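Local structure of effector EagT6 (Pseudomonas aeruginosa, 1TU1) at residues S39-D45 / V113-T119; F106-R110 / L139-T144; S32-A38 / D124-H128. The protein is essential for delivering the toxin Tse6 to target cells, working as a homodimer that takes part in loading Tse6 onto VgrG1a. One frame throughout, in Å; residues are numbered along the deposited sequence.

Contact 1. Residues S39-D45 / V113-T119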
ATOM      1  N   SER A  39      13.408   6.407  -1.604  1.00 24.20           N
ATOM      2  CA  SER A  39      12.155   5.771  -1.213  1.00 24.02           C
ATOM      3  C   SER A  39      12.414   4.565  -0.321  1.00 23.48           C
ATOM      4  O   SER A  39      13.409   3.852  -0.498  1.00 23.85           O
ATOM      5  CB  SER A  39      11.329   5.387  -2.425  1.00 22.68           C
ATOM      6  OG  SER A  39      11.887   4.342  -3.181  1.00 23.96           O
ATOM      7  N   PHE A  40      11.500   4.349   0.615  1.00 23.30           N
ATOM      8  CA  PHE A  40      11.509   3.183   1.505  1.00 22.40           C
ATOM      9  C   PHE A  40      10.111   2.595   1.378  1.00 22.23           C
ATOM     10  O   PHE A  40       9.124   3.248   1.745  1.00 21.43           O
ATOM     11  CB  PHE A  40      11.788   3.603   2.926  1.00 21.98           C
ATOM     12  CG  PHE A  40      11.728   2.483   3.928  1.00 21.99           C
ATOM     13  CD1 PHE A  40      12.661   1.461   3.894  1.00 23.05           C
ATOM     14  CD2 PHE A  40      10.693   2.430   4.878  1.00 23.34           C
ATOM     15  CE1 PHE A  40      12.622   0.418   4.839  1.00 24.41           C
ATOM     16  CE2 PHE A  40      10.627   1.383   5.826  1.00 24.37           C
ATOM     17  CZ  PHE A  40      11.588   0.369   5.794  1.00 21.94           C
ATOM     18  N   VAL A  41      10.044   1.373   0.855  1.00 20.90           N
ATOM     19  CA  VAL A  41       8.791   0.758   0.452  1.00 21.24           C
ATOM     20  C   VAL A  41       8.643  -0.623   1.136  1.00 20.93           C
ATOM     21  O   VAL A  41       9.580  -1.417   1.152  1.00 19.64           O
ATOM     22  CB  VAL A  41       8.746   0.599  -1.064  1.00 21.02           C
ATOM     23  CG1 VAL A  41       7.596  -0.274  -1.505  1.00 22.20           C
ATOM     24  CG2 VAL A  41       8.697   1.960  -1.756  1.00 22.40           C
ATOM     25  N   ILE A  42       7.477  -0.866   1.709  1.00 19.68           N
ATOM     26  CA  ILE A  42       7.155  -2.158   2.320  1.00 19.94           C
ATOM     27  C   ILE A  42       6.157  -2.847   1.436  1.00 19.35           C
ATOM     28  O   ILE A  42       5.077  -2.276   1.137  1.00 18.26           O
ATOM     29  CB  ILE A  42       6.584  -1.979   3.714  1.00 19.93           C
ATOM     30  CG1 ILE A  42       7.509  -1.087   4.562  1.00 20.34           C
ATOM     31  CG2 ILE A  42       6.387  -3.368   4.397  1.00 21.10           C
ATOM     32  CD1 ILE A  42       6.915  -0.736   5.914  1.00 20.85           C
ATOM     33  N   SER A  43       6.512  -4.057   1.021  1.00 18.69           N
ATOM     34  CA  SER A  43       5.699  -4.890   0.155  1.00 18.69           C
ATOM     35  C   SER A  43       5.563  -6.302   0.782  1.00 19.18           C
ATOM     36  O   SER A  43       6.154  -6.571   1.830  1.00 18.27           O
ATOM     37  CB  SER A  43       6.283  -4.960  -1.245  1.00 18.97           C
ATOM     38  OG  SER A  43       7.589  -5.504  -1.242  1.00 18.80           O
ATOM     39  N   ARG A  44       4.674  -7.109   0.205  1.00 19.00           N
ATOM     40  CA  ARG A  44       4.374  -8.467   0.675  1.00 19.86           C
ATOM     41  C   ARG A  44       4.533  -9.443  -0.482  1.00 20.82           C
ATOM     42  O   ARG A  44       4.212  -9.118  -1.631  1.00 20.68           O
ATOM     43  CB  ARG A  44       2.928  -8.588   1.163  1.00 20.33           C
ATOM     44  CG  ARG A  44       2.593  -7.779   2.386  1.00 20.96           C
ATOM     45  CD  ARG A  44       2.143  -6.351   2.057  1.00 20.96           C
ATOM     46  NE  ARG A  44       1.922  -5.606   3.281  1.00 22.54           N
ATOM     47  CZ  ARG A  44       2.158  -4.323   3.490  1.00 19.58           C
ATOM     48  NH1 ARG A  44       2.673  -3.557   2.538  1.00 19.99           N
ATOM     49  NH2 ARG A  44       1.879  -3.829   4.706  1.00 20.00           N
ATOM     50  N   ASP A  45       4.962 -10.677  -0.168  1.00 21.97           N
ATOM     51  CA  ASP A  45       5.134 -11.708  -1.189  1.00 21.89           C
ATOM     52  C   ASP A  45       4.612 -13.029  -0.594  1.00 22.02           C
ATOM     53  O   ASP A  45       5.241 -13.597   0.286  1.00 20.03           O
ATOM     54  CB  ASP A  45       6.614 -11.782  -1.567  1.00 22.72           C
ATOM     55  CG  ASP A  45       6.914 -12.764  -2.727  1.00 23.07           C
ATOM     56  OD1 ASP A  45       6.030 -13.527  -3.161  1.00 23.50           O
ATOM     57  OD2 ASP A  45       8.047 -12.810  -3.257  1.00 23.22           O
ATOM     58  N   VAL A 113       5.732 -13.122   3.071  1.00 19.58           N
ATOM     59  CA  VAL A 113       7.033 -12.567   3.382  1.00 19.18           C
ATOM     60  C   VAL A 113       6.876 -11.036   3.379  1.00 18.44           C
ATOM     61  O   VAL A 113       6.256 -10.504   2.474  1.00 19.18           O
ATOM     62  CB  VAL A 113       8.091 -13.014   2.365  1.00 18.15           C
ATOM     63  CG1 VAL A 113       9.420 -12.302   2.559  1.00 18.63           C
ATOM     64  CG2 VAL A 113       8.314 -14.551   2.454  1.00 20.43           C
ATOM     65  N   LEU A 114       7.378 -10.372   4.413  1.00 18.19           N
ATOM     66  CA  LEU A 114       7.384  -8.905   4.478  1.00 17.72           C
ATOM     67  C   LEU A 114       8.734  -8.390   3.957  1.00 18.76           C
ATOM     68  O   LEU A 114       9.795  -8.779   4.457  1.00 18.58           O
ATOM     69  CB  LEU A 114       7.144  -8.431   5.898  1.00 18.81           C
ATOM     70  CG  LEU A 114       6.869  -6.918   6.085  1.00 19.26           C
ATOM     71  CD1 LEU A 114       5.507  -6.564   5.499  1.00 19.61           C
ATOM     72  CD2 LEU A 114       6.950  -6.551   7.534  1.00 21.42           C
ATOM     73  N   ILE A 115       8.675  -7.518   2.953  1.00 18.71           N
ATOM     74  CA  ILE A 115       9.849  -7.019   2.247  1.00 18.95           C
ATOM     75  C   ILE A 115       9.948  -5.520   2.435  1.00 19.66           C
ATOM     76  O   ILE A 115       8.956  -4.804   2.216  1.00 18.40           O
ATOM     77  CB  ILE A 115       9.752  -7.349   0.781  1.00 18.73           C
ATOM     78  CG1 ILE A 115       9.681  -8.866   0.598  1.00 20.03           C
ATOM     79  CG2 ILE A 115      10.986  -6.785  -0.007  1.00 21.20           C
ATOM     80  CD1 ILE A 115       9.487  -9.337  -0.817  1.00 20.47           C
ATOM     81  N   THR A 116      11.111  -5.035   2.874  1.00 19.93           N
ATOM     82  CA  THR A 116      11.355  -3.570   2.897  1.00 20.47           C
ATOM     83  C   THR A 116      12.474  -3.262   1.925  1.00 22.02           C
ATOM     84  O   THR A 116      13.437  -4.045   1.785  1.00 21.66           O
ATOM     85  CB  THR A 116      11.722  -3.057   4.289  1.00 20.25           C
ATOM     86  OG1 THR A 116      13.036  -3.518   4.655  1.00 20.34           O
ATOM     87  CG2 THR A 116      10.776  -3.600   5.361  1.00 20.15           C
ATOM     88  N   THR A 117      12.342  -2.142   1.202  1.00 22.69           N
ATOM     89  CA  THR A 117      13.269  -1.829   0.143  1.00 23.05           C
ATOM     90  C   THR A 117      13.620  -0.346   0.230  1.00 24.21           C
ATOM     91  O   THR A 117      12.731   0.506   0.119  1.00 23.57           O
ATOM     92  CB  THR A 117      12.665  -2.133  -1.216  1.00 23.81           C
ATOM     93  OG1 THR A 117      12.253  -3.510  -1.325  1.00 23.01           O
ATOM     94  CG2 THR A 117      13.716  -1.946  -2.328  1.00 24.59           C
ATOM     95  N   LEU A 118      14.888  -0.040   0.478  1.00 25.03           N
ATOM     96  CA  LEU A 118      15.403   1.329   0.314  1.00 25.40           C
ATOM     97  C   LEU A 118      15.962   1.440  -1.100  1.00 26.42           C
ATOM     98  O   LEU A 118      16.791   0.627  -1.508  1.00 26.06           O
ATOM     99  CB  LEU A 118      16.504   1.616   1.328  1.00 25.85           C
ATOM    100  CG  LEU A 118      17.184   3.009   1.222  1.00 25.01           C
ATOM    101  CD1 LEU A 118      16.264   4.084   1.744  1.00 24.88           C
ATOM    102  CD2 LEU A 118      18.472   3.007   2.010  1.00 26.58           C
ATOM    103  N   THR A 119      15.523   2.450  -1.844  1.00 26.91           N
ATOM    104  CA  THR A 119      16.014   2.687  -3.165  1.00 27.62           C
ATOM    105  C   THR A 119      16.629   4.073  -3.239  1.00 28.98           C
ATOM    106  O   THR A 119      15.989   5.068  -2.913  1.00 28.23           O
ATOM    107  CB  THR A 119      14.893   2.587  -4.170  1.00 27.84           C
ATOM    108  OG1 THR A 119      14.295   1.291  -4.113  1.00 28.02           O
ATOM    109  CG2 THR A 119      15.442   2.695  -5.596  1.00 28.88           C
TER
HETATM  110  O   HOH W   1      12.174   1.696  -2.536  1.00 22.59           O
HETATM  111  O   HOH W   2       9.592  -3.570  -0.731  1.00 24.42           O

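Contact 2. Residues F106-R110 / L139-T144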
ATOM      1  N   PHE A 106      14.234  -9.138   3.393  1.00 21.50           N
ATOM      2  CA  PHE A 106      13.145 -10.094   3.311  1.00 21.25           C
ATOM      3  C   PHE A 106      12.960 -10.650   4.689  1.00 22.14           C
ATOM      4  O   PHE A 106      13.928 -11.141   5.293  1.00 22.62           O
ATOM      5  CB  PHE A 106      13.504 -11.204   2.341  1.00 21.36           C
ATOM      6  CG  PHE A 106      13.746 -10.742   0.952  1.00 22.05           C
ATOM      7  CD1 PHE A 106      12.746 -10.846   0.001  1.00 21.49           C
ATOM      8  CD2 PHE A 106      14.970 -10.200   0.578  1.00 23.48           C
ATOM      9  CE1 PHE A 106      12.957 -10.438  -1.313  1.00 23.22           C
ATOM     10  CE2 PHE A 106      15.197  -9.785  -0.751  1.00 24.40           C
ATOM     11  CZ  PHE A 106      14.187  -9.896  -1.693  1.00 23.89           C
ATOM     12  N   ILE A 107      11.738 -10.547   5.224  1.00 20.84           N
ATOM     13  CA  ILE A 107      11.447 -11.023   6.565  1.00 20.75           C
ATOM     14  C   ILE A 107      10.414 -12.134   6.478  1.00 20.26           C
ATOM     15  O   ILE A 107       9.285 -11.916   6.061  1.00 19.21           O
ATOM     16  CB  ILE A 107      10.920  -9.903   7.488  1.00 20.04           C
ATOM     17  CG1 ILE A 107      11.840  -8.676   7.448  1.00 21.05           C
ATOM     18  CG2 ILE A 107      10.733 -10.446   8.922  1.00 19.32           C
ATOM     19  CD1 ILE A 107      11.322  -7.507   8.249  1.00 22.19           C
ATOM     20  N   GLU A 108      10.818 -13.336   6.869  1.00 21.28           N
ATOM     21  CA  GLU A 108       9.922 -14.477   6.855  1.00 20.03           C
ATOM     22  C   GLU A 108       8.732 -14.209   7.773  1.00 19.85           C
ATOM     23  O   GLU A 108       8.901 -13.928   8.928  1.00 19.71           O
ATOM     24  CB  GLU A 108      10.613 -15.760   7.341  1.00 19.96           C
ATOM     25  CG  GLU A 108       9.735 -16.961   7.012  1.00 19.56           C
ATOM     26  CD  GLU A 108      10.304 -18.311   7.454  1.00 19.63           C
ATOM     27  OE1 GLU A 108      11.141 -18.369   8.394  1.00 21.31           O
ATOM     28  OE2 GLU A 108       9.866 -19.292   6.830  1.00 21.60           O
ATOM     29  N   ARG A 109       7.537 -14.362   7.224  1.00 21.23           N
ATOM     30  CA  ARG A 109       6.297 -14.329   7.978  1.00 22.41           C
ATOM     31  C   ARG A 109       5.237 -15.092   7.195  1.00 23.15           C
ATOM     32  O   ARG A 109       5.318 -15.233   5.989  1.00 22.52           O
ATOM     33  CB  ARG A 109       5.846 -12.868   8.148  1.00 22.75           C
ATOM     34  CG  ARG A 109       4.671 -12.624   9.033  1.00 23.99           C
ATOM     35  CD  ARG A 109       4.488 -11.127   9.390  1.00 25.19           C
ATOM     36  NE  ARG A 109       3.494 -10.959  10.440  1.00 26.29           N
ATOM     37  CZ  ARG A 109       2.178 -11.074  10.279  1.00 26.67           C
ATOM     38  NH1 ARG A 109       1.649 -11.309   9.101  1.00 27.20           N
ATOM     39  NH2 ARG A 109       1.371 -10.941  11.318  1.00 29.66           N
ATOM     40  N   ARG A 110       4.204 -15.526   7.902  1.00 24.93           N
ATOM     41  CA  ARG A 110       3.024 -16.119   7.281  1.00 26.28           C
ATOM     42  C   ARG A 110       1.839 -15.197   7.510  1.00 25.18           C
ATOM     43  O   ARG A 110       1.703 -14.631   8.587  1.00 25.33           O
ATOM     44  CB  ARG A 110       2.731 -17.460   7.940  1.00 27.42           C
ATOM     45  CG  ARG A 110       3.796 -18.450   7.696  1.00 32.85           C
ATOM     46  CD  ARG A 110       3.793 -18.880   6.270  1.00 39.98           C
ATOM     47  NE  ARG A 110       4.897 -19.777   5.972  1.00 44.69           N
ATOM     48  CZ  ARG A 110       5.291 -20.051   4.744  1.00 47.29           C
ATOM     49  NH1 ARG A 110       4.662 -19.496   3.718  1.00 48.11           N
ATOM     50  NH2 ARG A 110       6.312 -20.895   4.543  1.00 50.49           N
ATOM     51  N   LEU A 139      11.757  -1.876  13.623  1.00 25.77           N
ATOM     52  CA  LEU A 139      10.683  -2.723  13.074  1.00 25.17           C
ATOM     53  C   LEU A 139      10.430  -3.953  13.959  1.00 25.36           C
ATOM     54  O   LEU A 139      11.309  -4.802  14.102  1.00 25.14           O
ATOM     55  CB  LEU A 139      11.005  -3.169  11.663  1.00 24.53           C
ATOM     56  CG  LEU A 139       9.865  -3.795  10.849  1.00 24.41           C
ATOM     57  CD1 LEU A 139      10.141  -3.558   9.402  1.00 26.37           C
ATOM     58  CD2 LEU A 139       9.750  -5.304  11.104  1.00 26.46           C
ATOM     59  N   VAL A 140       9.227  -4.046  14.523  1.00 26.23           N
ATOM     60  CA  VAL A 140       8.805  -5.233  15.258  1.00 26.98           C
ATOM     61  C   VAL A 140       7.718  -5.986  14.498  1.00 27.34           C
ATOM     62  O   VAL A 140       6.591  -5.497  14.371  1.00 27.31           O
ATOM     63  CB  VAL A 140       8.338  -4.870  16.675  1.00 26.96           C
ATOM     64  CG1 VAL A 140       7.977  -6.119  17.479  1.00 28.26           C
ATOM     65  CG2 VAL A 140       9.411  -4.045  17.377  1.00 27.50           C
ATOM     66  N   PRO A 141       8.035  -7.172  13.970  1.00 28.58           N
ATOM     67  CA  PRO A 141       7.002  -7.992  13.331  1.00 29.77           C
ATOM     68  C   PRO A 141       5.867  -8.290  14.305  1.00 31.35           C
ATOM     69  O   PRO A 141       6.085  -8.445  15.514  1.00 31.17           O
ATOM     70  CB  PRO A 141       7.760  -9.264  12.906  1.00 29.86           C
ATOM     71  CG  PRO A 141       9.179  -8.855  12.809  1.00 29.10           C
ATOM     72  CD  PRO A 141       9.365  -7.802  13.862  1.00 28.70           C
ATOM     73  N   ARG A 142       4.649  -8.288  13.790  1.00 34.40           N
ATOM     74  CA  ARG A 142       3.474  -8.587  14.588  1.00 37.23           C
ATOM     75  C   ARG A 142       3.203 -10.098  14.529  1.00 38.49           C
ATOM     76  O   ARG A 142       3.250 -10.696  13.456  1.00 37.78           O
ATOM     77  CB  ARG A 142       2.267  -7.822  14.054  0.51 37.51           C
ATOM     78  CG  ARG A 142       1.008  -7.940  14.901  0.51 40.18           C
ATOM     79  CD  ARG A 142      -0.190  -7.133  14.384  0.51 42.83           C
ATOM     80  NE  ARG A 142      -0.145  -5.728  14.805  0.51 45.78           N
ATOM     81  CZ  ARG A 142       0.512  -4.754  14.172  0.51 48.75           C
ATOM     82  NH1 ARG A 142       1.196  -4.994  13.068  0.51 50.55           N
ATOM     83  NH2 ARG A 142       0.488  -3.517  14.642  0.51 50.16           N
ATOM     84  N   PRO A 143       2.936 -10.725  15.670  1.00 41.01           N
ATOM     85  CA  PRO A 143       2.496 -12.134  15.665  1.00 42.88           C
ATOM     86  C   PRO A 143       1.316 -12.405  14.712  1.00 44.48           C
ATOM     87  O   PRO A 143       0.487 -11.526  14.498  1.00 44.45           O
ATOM     88  CB  PRO A 143       2.114 -12.384  17.124  1.00 42.51           C
ATOM     89  CG  PRO A 143       2.991 -11.458  17.882  1.00 42.05           C
ATOM     90  CD  PRO A 143       3.058 -10.197  17.038  1.00 41.05           C
ATOM     91  N   THR A 144       1.272 -13.598  14.118  1.00 46.76           N
ATOM     92  CA  THR A 144       0.155 -13.990  13.248  1.00 48.10           C
ATOM     93  C   THR A 144      -1.077 -14.382  14.091  1.00 48.77           C
ATOM     94  O   THR A 144      -1.963 -13.541  14.347  1.00 49.57           O
ATOM     95  CB  THR A 144       0.567 -15.149  12.282  1.00 48.50           C
ATOM     96  OG1 THR A 144       1.702 -14.766  11.495  1.00 49.46           O
ATOM     97  CG2 THR A 144      -0.501 -15.420  11.221  1.00 49.19           C
TER
HETATM   98  O   HOH W   3       4.468 -15.650  10.890  1.00 28.29           O

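Contact 3. Residues S32-A38 / D124-H128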
ATOM      1  N   SER A  32      18.261  16.350   0.523  1.00 38.38           N
ATOM      2  CA  SER A  32      19.029  17.187   1.445  1.00 40.65           C
ATOM      3  C   SER A  32      20.367  17.527   0.808  1.00 41.94           C
ATOM      4  O   SER A  32      21.212  16.654   0.635  1.00 43.14           O
ATOM      5  CB  SER A  32      19.252  16.452   2.761  1.00 40.97           C
ATOM      6  OG  SER A  32      19.800  17.311   3.744  1.00 42.83           O
ATOM      7  N   GLY A  33      20.547  18.789   0.421  1.00 43.44           N
ATOM      8  CA  GLY A  33      21.764  19.207  -0.256  1.00 43.62           C
ATOM      9  C   GLY A  33      21.891  18.623  -1.657  1.00 43.68           C
ATOM     10  O   GLY A  33      21.027  18.858  -2.502  1.00 44.86           O
ATOM     11  N   PRO A  34      22.971  17.886  -1.921  1.00 43.15           N
ATOM     12  CA  PRO A  34      23.153  17.195  -3.200  1.00 42.41           C
ATOM     13  C   PRO A  34      22.516  15.786  -3.237  1.00 41.12           C
ATOM     14  O   PRO A  34      22.416  15.204  -4.311  1.00 40.48           O
ATOM     15  CB  PRO A  34      24.671  17.080  -3.303  1.00 42.84           C
ATOM     16  CG  PRO A  34      25.116  16.914  -1.870  1.00 43.68           C
ATOM     17  CD  PRO A  34      24.116  17.668  -1.019  1.00 43.36           C
ATOM     18  N   ALA A  35      22.126  15.246  -2.085  1.00 39.91           N
ATOM     19  CA  ALA A  35      21.425  13.960  -2.042  1.00 38.63           C
ATOM     20  C   ALA A  35      19.980  14.130  -2.499  1.00 37.12           C
ATOM     21  O   ALA A  35      19.270  14.979  -2.001  1.00 36.54           O
ATOM     22  CB  ALA A  35      21.472  13.365  -0.638  1.00 38.78           C
ATOM     23  N   ARG A  36      19.559  13.308  -3.447  1.00 36.24           N
ATOM     24  CA  ARG A  36      18.172  13.313  -3.899  1.00 35.94           C
ATOM     25  C   ARG A  36      17.251  12.512  -2.958  1.00 34.01           C
ATOM     26  O   ARG A  36      17.701  11.785  -2.063  1.00 32.61           O
ATOM     27  CB  ARG A  36      18.052  12.761  -5.323  0.51 36.49           C
ATOM     28  CG  ARG A  36      19.020  13.356  -6.346  0.51 39.38           C
ATOM     29  CD  ARG A  36      18.983  14.875  -6.468  0.51 42.91           C
ATOM     30  NE  ARG A  36      19.672  15.345  -7.677  0.51 45.89           N
ATOM     31  CZ  ARG A  36      19.881  16.626  -7.985  0.51 48.82           C
ATOM     32  NH1 ARG A  36      19.443  17.600  -7.195  0.51 50.18           N
ATOM     33  NH2 ARG A  36      20.521  16.938  -9.105  0.51 50.25           N
ATOM     34  N   GLU A  37      15.954  12.699  -3.157  1.00 31.02           N
ATOM     35  CA  GLU A  37      14.947  11.979  -2.404  1.00 29.51           C
ATOM     36  C   GLU A  37      15.101  10.485  -2.659  1.00 27.08           C
ATOM     37  O   GLU A  37      15.280  10.070  -3.774  1.00 26.18           O
ATOM     38  CB  GLU A  37      13.555  12.428  -2.850  1.00 29.43           C
ATOM     39  CG  GLU A  37      12.418  11.949  -1.978  1.00 29.42           C
ATOM     40  CD  GLU A  37      11.106  12.648  -2.306  1.00 29.27           C
ATOM     41  OE1 GLU A  37      10.444  12.203  -3.244  1.00 26.75           O
ATOM     42  OE2 GLU A  37      10.737  13.614  -1.612  1.00 31.54           O
ATOM     43  N   ALA A  38      15.040   9.698  -1.603  1.00 26.35           N
ATOM     44  CA  ALA A  38      15.014   8.225  -1.705  1.00 25.69           C
ATOM     45  C   ALA A  38      13.628   7.692  -1.350  1.00 24.93           C
ATOM     46  O   ALA A  38      12.776   8.425  -0.867  1.00 24.48           O
ATOM     47  CB  ALA A  38      16.025   7.646  -0.742  1.00 25.32           C
ATOM     48  N   ASP A 124      24.070   8.520  -3.224  1.00 39.57           N
ATOM     49  CA  ASP A 124      23.224   8.979  -2.114  1.00 39.43           C
ATOM     50  C   ASP A 124      23.060   7.962  -0.983  1.00 39.14           C
ATOM     51  O   ASP A 124      22.511   8.298   0.058  1.00 38.51           O
ATOM     52  CB  ASP A 124      21.836   9.393  -2.634  1.00 39.30           C
ATOM     53  CG  ASP A 124      21.886  10.651  -3.490  1.00 40.73           C
ATOM     54  OD1 ASP A 124      22.940  11.339  -3.490  1.00 39.27           O
ATOM     55  OD2 ASP A 124      20.922  11.019  -4.194  1.00 40.61           O
ATOM     56  N   LEU A 125      23.506   6.725  -1.179  1.00 39.54           N
ATOM     57  CA  LEU A 125      23.313   5.714  -0.140  1.00 39.79           C
ATOM     58  C   LEU A 125      23.861   6.156   1.225  1.00 39.82           C
ATOM     59  O   LEU A 125      23.155   6.062   2.233  1.00 39.71           O
ATOM     60  CB  LEU A 125      23.865   4.351  -0.558  1.00 39.95           C
ATOM     61  CG  LEU A 125      23.768   3.276   0.535  1.00 40.71           C
ATOM     62  CD1 LEU A 125      22.312   3.063   0.981  1.00 41.12           C
ATOM     63  CD2 LEU A 125      24.377   1.964   0.087  1.00 41.91           C
ATOM     64  N   PRO A 126      25.096   6.659   1.288  1.00 39.87           N
ATOM     65  CA  PRO A 126      25.667   7.052   2.589  1.00 39.31           C
ATOM     66  C   PRO A 126      24.867   8.118   3.310  1.00 38.20           C
ATOM     67  O   PRO A 126      24.865   8.155   4.534  1.00 38.70           O
ATOM     68  CB  PRO A 126      27.068   7.581   2.217  1.00 39.76           C
ATOM     69  CG  PRO A 126      27.374   6.924   0.942  1.00 40.06           C
ATOM     70  CD  PRO A 126      26.060   6.861   0.193  1.00 39.90           C
ATOM     71  N   HIS A 127      24.202   8.994   2.570  1.00 37.02           N
ATOM     72  CA  HIS A 127      23.413  10.040   3.199  1.00 36.09           C
ATOM     73  C   HIS A 127      22.134   9.484   3.840  1.00 34.90           C
ATOM     74  O   HIS A 127      21.734   9.897   4.926  1.00 34.86           O
ATOM     75  CB  HIS A 127      23.048  11.118   2.179  1.00 36.69           C
ATOM     76  CG  HIS A 127      22.131  12.147   2.739  1.00 37.67           C
ATOM     77  ND1 HIS A 127      20.765  11.974   2.781  1.00 42.31           N
ATOM     78  CD2 HIS A 127      22.381  13.324   3.351  1.00 41.43           C
ATOM     79  CE1 HIS A 127      20.211  13.015   3.372  1.00 41.90           C
ATOM     80  NE2 HIS A 127      21.171  13.849   3.731  1.00 43.65           N
ATOM     81  N   HIS A 128      21.483   8.555   3.155  1.00 34.01           N
ATOM     82  CA  HIS A 128      20.188   8.034   3.620  1.00 33.59           C
ATOM     83  C   HIS A 128      20.301   6.878   4.642  1.00 34.49           C
ATOM     84  O   HIS A 128      19.360   6.603   5.391  1.00 34.75           O
ATOM     85  CB  HIS A 128      19.357   7.608   2.411  1.00 32.67           C
ATOM     86  CG  HIS A 128      18.839   8.766   1.620  1.00 27.85           C
ATOM     87  ND1 HIS A 128      18.021   9.728   2.168  1.00 22.08           N
ATOM     88  CD2 HIS A 128      19.048   9.131   0.336  1.00 27.61           C
ATOM     89  CE1 HIS A 128      17.736  10.631   1.246  1.00 22.85           C
ATOM     90  NE2 HIS A 128      18.332  10.285   0.122  1.00 24.57           N
TER

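Contact 1. Residues S39-D45 / V113-T119
Two neighbouring strands inside the antiparallel sheet of this DcrB-family fold illustrate how one pairing can serve two different faces. Segments 39-45 and 113-119 run antiparallel (163° between axes, 4.6 Å apart), with S39, V41, S43 and D45 facing T119, T117, I115 and V113 in hydrogen-bonded pairs. Eight N-H...O bonds result, the shortest from S43 N to I115 O at 2.8 Å.

F40, I42 and R44 share one face with L118, T116 and L114. The t rotamer of F40 swings its ring across the strand, bringing CE1 within 3.6 Å of T116 CB, and I42 CG2 meets L114 CD1 at 3.5 Å, an apolar surface covered by helix 125-137 through M136 and by L8 and L13 of the second subunit. R44, kinked by chi1 m and chi2 p, carries its guanidinium to a salt bridge with E10 of that subunit.

The other face is more polar. D45 CB packs 3.8 Å from I115 CD1, while its carboxylate hydrogen-bonds to S47 and Y56. S39 and S43 adopt p, T117 and T119 adopt m, and these choices let hydroxyls of adjacent strands share waters; T117 OG1 also hydrogen-bonds to Q104. One water joins S39 OG and T119 OG1, each at 2.7 Å; a second lies 2.8 Å from S43 OG, 2.7 Å from T117 OG1 and donates to V41 O at 2.9 Å.

Contact 2. Residues F106-R110 / L139-T144
Side-chain-mediated packing joins the C-terminal segment 139-144, leaving helix 125-137, to the end of strand 98-107 and the loop that follows it. The two chain directions differ by only 16°, yet no backbone-to-backbone bonding joins them; side chains bridge the gap, a reminder that a terminal segment can be fastened without being added to the nearby strand.

The inner part is apolar. I107 points toward the tail, with CD1 3.9 Å from L139 CD2 and CG2 4.5 Å from P141 CG. Further out, polar groups take over. R109 is extended, its first three chi angles all t, so that its guanidinium reaches the tail backbone: NE and NH2 both donate to R142 O, at 3.0 and 2.9 Å, the carbonyl lying near the guanidinium plane. The hydroxyl of T144 sits over one face of the same group. That hydroxyl donates from OG1 to R110 O at 2.9 Å, and a water closes a small ring beside it, accepting from R110 N and donating to T144 OG1, both at 3.0 Å.

R142 turns its own side chain the other way, into a salt bridge with D12 of the second subunit, where V140 and P141 also pair in antiparallel fashion with a strand of that subunit. Within the chain, strand 98-107 lies between strands 84-95 and 113-120: F106 packs against helix 53-67, I107 and P141 both touch H84 of strand 84-95, and L139 meets T116 of strand 113-120.

Contact 3. Residues S32-A38 / D124-H128
Hydrogen bonds to backbone atoms, not contacts between charged side chains, fix the loop between strands 25-29 and 38-45 against the start of helix 125-137. Two of them fall on one residue: R36 N donates to D124 OD2 (2.8 Å, 155° at the hydrogen), and R36 O accepts from H128 NE2 (2.7 Å, 163°), with the carbonyl near the plane of the imidazole. D124 is itself held by a hydrogen bond from its own N to the T121 hydroxyl.

Aromatic faces receive the small apolar side chains. The CB of A35 stands 3.9 Å from the centroid of the H127 ring, 21° off its normal, and the CB of A38 lies 3.6 Å from the centroid of the H128 ring, 16° off; both are CH-pi contacts over the face. H128 thus uses its edge for R36 and one face for A38. At the outer end S32 CB approaches H127 NE2 at 3.4 Å.

Local bonds shape each partner. S32 to A35 form a type II' turn, in which A35 N hydrogen-bonds to S32 O (3.2 Å) and S32 N to A35 O (3.0 Å), with G33 at the positive phi that suits glycine. At the helix's beginning, H128 N donates to D124 O (3.3 Å).

Because NE2 of H128 is a donor, it must carry a proton here, while D124 presents an acceptor; together they satisfy both polar backbone atoms of R36, whose long side chain leads away from the helix.

Overall arrangement
Along the chain the six segments come as 32-38, 39-45, 106-110, 113-119, 124-128 and 139-144, so contact 1 falls between the two halves of contact 3, while contact 2 alternates with both. Contact 1 lies near the chain's centre; its own centre is about 12 Å from that of contact 2 and about 19 Å from that of contact 3. Contacts 2 and 3 are about 29 Å apart, centre to centre, on opposite sides of the chain's centre. Strand 113-120 neighbours strand 98-107 in the sheet and leads into helix 125-137, linking all three. Contacts 1 and 2 both touch the second subunit and so form part of the homodimer interface; contact 3 does not touch it.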